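Local coordinates for DUF4875 domain-containing protein (Desulfovibrio piger, PDB 4LG3) that is of unknown function, belonging to a family of uncharacterised domains placed in the CamS-like clan, at residues G89-D101 with W111-L123. Numbering follows the deposited sequence.
With SO4 (sulfate ion), chain D.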
loop_
_atom_site.group_PDB
_atom_site.type_symbol
_atom_site.label_atom_id
_atom_site.label_comp_id
_atom_site.label_asym_id
_atom_site.label_seq_id
_atom_site.Cartn_x
_atom_site.Cartn_y
_atom_site.Cartn_z
ATOM N N GLY A 89 -2.879 10.835 2.394
ATOM C CA GLY A 89 -1.855 11.342 1.489
ATOM C C GLY A 89 -1.293 10.215 0.643
ATOM O O GLY A 89 -0.274 10.380 -0.036
ATOM N N LYS A 90 -1.961 9.047 0.688
ATOM C CA LYS A 90 -1.546 7.812 0.011
ATOM C C LYS A 90 -2.700 6.854 0.016
ATOM O O LYS A 90 -3.673 7.087 0.745
ATOM C CB LYS A 90 -0.312 7.167 0.719
ATOM C CG LYS A 90 -0.657 6.629 2.102
ATOM C CD LYS A 90 0.517 6.354 3.017
ATOM C CE LYS A 90 -0.021 5.789 4.310
ATOM N NZ LYS A 90 1.027 5.686 5.323
ATOM N N THR A 91 -2.598 5.770 -0.796
ATOM C CA THR A 91 -3.617 4.720 -0.893
ATOM C C THR A 91 -2.949 3.357 -0.964
ATOM O O THR A 91 -1.765 3.265 -1.204
ATOM C CB THR A 91 -4.571 4.926 -2.103
ATOM O OG1 THR A 91 -3.830 4.934 -3.325
ATOM C CG2 THR A 91 -5.459 6.149 -1.972
ATOM N N VAL A 92 -3.734 2.308 -0.788
ATOM C CA VAL A 92 -3.336 0.903 -0.828
ATOM C C VAL A 92 -3.242 0.445 -2.271
ATOM O O VAL A 92 -4.219 0.543 -3.010
ATOM C CB VAL A 92 -4.348 0.021 -0.032
ATOM C CG1 VAL A 92 -3.999 -1.459 -0.112
ATOM C CG2 VAL A 92 -4.427 0.477 1.407
ATOM N N LEU A 93 -2.072 -0.090 -2.641
ATOM C CA LEU A 93 -1.812 -0.689 -3.945
ATOM C C LEU A 93 -1.944 -2.230 -3.890
ATOM O O LEU A 93 -2.294 -2.848 -4.888
ATOM C CB LEU A 93 -0.417 -0.306 -4.454
ATOM C CG LEU A 93 -0.155 1.155 -4.811
ATOM C CD1 LEU A 93 1.189 1.297 -5.487
ATOM C CD2 LEU A 93 -1.290 1.756 -5.696
ATOM N N ALA A 94 -1.673 -2.845 -2.728
ATOM C CA ALA A 94 -1.713 -4.295 -2.565
ATOM C C ALA A 94 -1.655 -4.673 -1.112
ATOM O O ALA A 94 -1.063 -3.942 -0.311
ATOM C CB ALA A 94 -0.521 -4.946 -3.306
ATOM N N THR A 95 -2.205 -5.858 -0.779
ATOM C CA THR A 95 -2.203 -6.452 0.564
ATOM C C THR A 95 -2.059 -7.961 0.483
ATOM O O THR A 95 -2.506 -8.572 -0.490
ATOM C CB THR A 95 -3.503 -6.137 1.383
ATOM O OG1 THR A 95 -4.638 -6.745 0.763
ATOM C CG2 THR A 95 -3.746 -4.677 1.617
ATOM N N ALA A 96 -1.535 -8.567 1.568
ATOM C CA ALA A 96 -1.398 -10.012 1.728
ATOM C C ALA A 96 -1.126 -10.364 3.179
ATOM O O ALA A 96 -0.305 -9.717 3.838
ATOM C CB ALA A 96 -0.275 -10.558 0.835
ATOM N N THR A 97 -1.819 -11.396 3.672
ATOM C CA THR A 97 -1.609 -11.957 4.994
ATOM C C THR A 97 -1.134 -13.418 4.783
ATOM O O THR A 97 -1.729 -14.177 4.031
ATOM C CB THR A 97 -2.839 -11.781 5.887
ATOM O OG1 THR A 97 -3.109 -10.365 6.046
ATOM C CG2 THR A 97 -2.646 -12.426 7.256
ATOM N N TYR A 98 -0.042 -13.762 5.436
ATOM C CA TYR A 98 0.650 -15.038 5.370
ATOM C C TYR A 98 0.778 -15.691 6.743
ATOM O O TYR A 98 1.304 -15.071 7.675
ATOM C CB TYR A 98 2.045 -14.792 4.783
ATOM C CG TYR A 98 2.923 -16.018 4.594
ATOM C CD1 TYR A 98 2.390 -17.224 4.130
ATOM C CD2 TYR A 98 4.303 -15.942 4.779
ATOM C CE1 TYR A 98 3.204 -18.328 3.886
ATOM C CE2 TYR A 98 5.129 -17.042 4.538
ATOM C CZ TYR A 98 4.570 -18.240 4.110
ATOM O OH TYR A 98 5.358 -19.333 3.860
ATOM N N ALA A 99 0.295 -16.937 6.855
ATOM C CA ALA A 99 0.368 -17.800 8.039
ATOM C C ALA A 99 1.075 -19.100 7.610
ATOM O O ALA A 99 0.398 -20.037 7.182
ATOM C CB ALA A 99 -1.020 -18.065 8.592
ATOM N N PRO A 100 2.440 -19.139 7.638
ATOM C CA PRO A 100 3.170 -20.322 7.128
ATOM C C PRO A 100 2.665 -21.696 7.601
ATOM O O PRO A 100 2.718 -22.642 6.824
ATOM C CB PRO A 100 4.620 -20.100 7.607
ATOM C CG PRO A 100 4.746 -18.665 7.840
ATOM C CD PRO A 100 3.374 -18.072 8.057
ATOM N N ASP A 101 2.187 -21.811 8.847
ATOM C CA ASP A 101 1.719 -23.085 9.406
ATOM C C ASP A 101 0.263 -23.462 8.959
ATOM O O ASP A 101 -0.237 -24.516 9.356
ATOM C CB ASP A 101 1.839 -23.089 10.955
ATOM C CG ASP A 101 0.862 -22.209 11.738
ATOM O OD1 ASP A 101 0.044 -21.507 11.104
ATOM O OD2 ASP A 101 0.950 -22.197 12.981
ATOM N N TRP A 111 -5.997 -21.730 6.577
ATOM C CA TRP A 111 -5.463 -21.018 5.419
ATOM C C TRP A 111 -4.059 -20.576 5.684
ATOM O O TRP A 111 -3.688 -20.345 6.835
ATOM C CB TRP A 111 -6.336 -19.823 4.986
ATOM C CG TRP A 111 -6.631 -18.791 6.035
ATOM C CD1 TRP A 111 -7.803 -18.634 6.717
ATOM C CD2 TRP A 111 -5.799 -17.674 6.404
ATOM N NE1 TRP A 111 -7.742 -17.516 7.520
ATOM C CE2 TRP A 111 -6.536 -16.890 7.328
ATOM C CE3 TRP A 111 -4.517 -17.240 6.020
ATOM C CZ2 TRP A 111 -6.019 -15.722 7.901
ATOM C CZ3 TRP A 111 -3.991 -16.098 6.607
ATOM C CH2 TRP A 111 -4.734 -15.354 7.535
ATOM N N THR A 112 -3.289 -20.411 4.595
ATOM C CA THR A 112 -1.897 -19.971 4.592
ATOM C C THR A 112 -1.846 -18.538 4.071
ATOM O O THR A 112 -1.083 -17.724 4.579
ATOM C CB THR A 112 -1.057 -20.959 3.763
ATOM O OG1 THR A 112 -1.334 -22.285 4.243
ATOM C CG2 THR A 112 0.452 -20.674 3.832
ATOM N N TRP A 113 -2.663 -18.237 3.060
ATOM C CA TRP A 113 -2.736 -16.907 2.454
ATOM C C TRP A 113 -4.173 -16.378 2.498
ATOM O O TRP A 113 -5.123 -17.123 2.259
ATOM C CB TRP A 113 -2.193 -16.921 1.012
ATOM C CG TRP A 113 -0.708 -17.162 0.940
ATOM C CD1 TRP A 113 -0.078 -18.364 0.792
ATOM C CD2 TRP A 113 0.329 -16.169 1.001
ATOM N NE1 TRP A 113 1.289 -18.184 0.762
ATOM C CE2 TRP A 113 1.565 -16.845 0.869
ATOM C CE3 TRP A 113 0.334 -14.772 1.156
ATOM C CZ2 TRP A 113 2.791 -16.174 0.907
ATOM C CZ3 TRP A 113 1.550 -14.104 1.186
ATOM C CH2 TRP A 113 2.760 -14.801 1.073
ATOM N N ASN A 114 -4.321 -15.097 2.827
ATOM C CA ASN A 114 -5.621 -14.427 2.889
ATOM C C ASN A 114 -5.457 -12.939 2.662
ATOM O O ASN A 114 -4.327 -12.437 2.705
ATOM C CB ASN A 114 -6.282 -14.663 4.243
ATOM C CG ASN A 114 -7.795 -14.674 4.208
ATOM O OD1 ASN A 114 -8.445 -14.179 3.278
ATOM N ND2 ASN A 114 -8.393 -15.247 5.236
ATOM N N THR A 115 -6.572 -12.237 2.409
ATOM C CA THR A 115 -6.658 -10.781 2.237
ATOM C C THR A 115 -5.745 -10.391 1.092
ATOM O O THR A 115 -4.904 -9.481 1.204
ATOM C CB THR A 115 -6.349 -10.045 3.579
ATOM O OG1 THR A 115 -6.957 -10.746 4.663
ATOM C CG2 THR A 115 -6.840 -8.597 3.583
ATOM N N LEU A 116 -5.899 -11.125 -0.018
ATOM C CA LEU A 116 -5.080 -10.938 -1.202
ATOM C C LEU A 116 -5.693 -9.874 -2.062
ATOM O O LEU A 116 -6.780 -10.073 -2.574
ATOM C CB LEU A 116 -4.934 -12.267 -1.952
ATOM C CG LEU A 116 -4.367 -13.443 -1.144
ATOM C CD1 LEU A 116 -4.364 -14.742 -1.981
ATOM C CD2 LEU A 116 -2.983 -13.108 -0.547
ATOM N N GLN A 117 -5.059 -8.705 -2.127
ATOM C CA GLN A 117 -5.555 -7.588 -2.925
ATOM C C GLN A 117 -4.450 -6.935 -3.681
ATOM O O GLN A 117 -3.323 -6.923 -3.216
ATOM C CB GLN A 117 -6.271 -6.510 -2.083
ATOM C CG GLN A 117 -7.474 -6.984 -1.308
ATOM C CD GLN A 117 -8.025 -5.851 -0.490
ATOM O OE1 GLN A 117 -9.082 -5.295 -0.799
ATOM N NE2 GLN A 117 -7.318 -5.479 0.582
ATOM N N ALA A 118 -4.762 -6.416 -4.856
ATOM C CA ALA A 118 -3.829 -5.661 -5.683
ATOM C C ALA A 118 -4.619 -4.796 -6.645
ATOM O O ALA A 118 -5.674 -5.218 -7.126
ATOM C CB ALA A 118 -2.871 -6.584 -6.434
ATOM N N THR A 119 -4.153 -3.566 -6.867
ATOM C CA THR A 119 -4.786 -2.641 -7.810
ATOM C C THR A 119 -4.416 -3.112 -9.239
ATOM O O THR A 119 -3.362 -3.736 -9.413
ATOM C CB THR A 119 -4.341 -1.190 -7.532
ATOM O OG1 THR A 119 -2.922 -1.137 -7.466
ATOM C CG2 THR A 119 -4.939 -0.604 -6.279
ATOM N N PRO A 120 -5.207 -2.803 -10.291
ATOM C CA PRO A 120 -4.818 -3.277 -11.649
ATOM C C PRO A 120 -3.492 -2.696 -12.160
ATOM O O PRO A 120 -2.919 -3.238 -13.094
ATOM C CB PRO A 120 -5.992 -2.861 -12.539
ATOM C CG PRO A 120 -6.776 -1.861 -11.748
ATOM C CD PRO A 120 -6.518 -2.115 -10.297
ATOM N N ARG A 121 -3.000 -1.614 -11.534
ATOM C CA ARG A 121 -1.744 -0.890 -11.848
ATOM C C ARG A 121 -1.334 0.006 -10.693
ATOM O O ARG A 121 -2.153 0.260 -9.803
ATOM C CB ARG A 121 -1.927 -0.015 -13.106
ATOM C CG ARG A 121 -3.046 1.033 -12.987
ATOM C CD ARG A 121 -2.893 2.144 -14.007
ATOM N NE ARG A 121 -3.964 3.141 -13.928
ATOM C CZ ARG A 121 -3.867 4.313 -13.306
ATOM N NH1 ARG A 121 -2.746 4.655 -12.686
ATOM N NH2 ARG A 121 -4.884 5.158 -13.314
ATOM N N GLY A 122 -0.114 0.539 -10.755
ATOM C CA GLY A 122 0.355 1.547 -9.809
ATOM C C GLY A 122 -0.096 2.928 -10.258
ATOM O O GLY A 122 -0.922 3.043 -11.165
ATOM N N LEU A 123 0.451 3.996 -9.677
ATOM C CA LEU A 123 -0.025 5.346 -10.016
ATOM C C LEU A 123 0.997 6.178 -10.780
ATOM O O LEU A 123 2.204 5.954 -10.674
ATOM C CB LEU A 123 -0.459 6.109 -8.730
ATOM C CG LEU A 123 -1.379 5.381 -7.692
ATOM C CD1 LEU A 123 -1.828 6.331 -6.615
ATOM C CD2 LEU A 123 -2.628 4.757 -8.344
HETATM S S SO4 D . 3.749 -21.544 1.061
HETATM O O1 SO4 D . 5.022 -21.823 0.383
HETATM O O2 SO4 D . 4.033 -21.203 2.457
HETATM O O3 SO4 D . 3.048 -20.453 0.357
HETATM O O4 SO4 D . 2.906 -22.741 1.031
#
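Thr95 and Gln117 form an antiparallel hydrogen-bonded pair, with Thr95 N 2.9 Å from Gln117 O and Gln117 N 3.0 Å from Thr95 O. Thr97 and Asn114 pair in the same way. The register slips by one residue between these pairs, a beta bulge on the 113-118 side that takes in Thr115, whose phi is positive (58°).

A side-chain hydroxyl bridges the bulge. Thr95 OG1 donates to Thr115 O at 2.8 Å and accepts from Gln117 NE2 at 3.0 Å, with the hydroxyl oxygen lying close to the plane of the Gln117 amide. Thr95 OG1 sits between its own backbone N and carbonyl carbon, a torsion (chi1 65°) that leaves OG1 within reach of both partners.

Aromatic side chains meet at the C-terminal end of strand 92-98. Tyr98 and the six-membered ring of Trp113 make an offset stack, centroids 4.3 Å apart and planes at 14°. Pro100 CD lies over the opposite face of Tyr98. The stacked pair also grips a sulfate, probably carried over from crystallisation: Tyr98 OH donates to O2 at 2.7 Å and Trp113 NE1 to O3 at 2.9 Å. On the other sheet face, Thr97 CG2 meets the edge of Trp111 at CH2, 3.6 Å away.

Strand 92-98 lies between strands 75-81 and 113-118 in the mixed sheet. Tyr98 and Trp113 pack on Ala64 of helix 53-71, while Leu123 reaches helix 125-137.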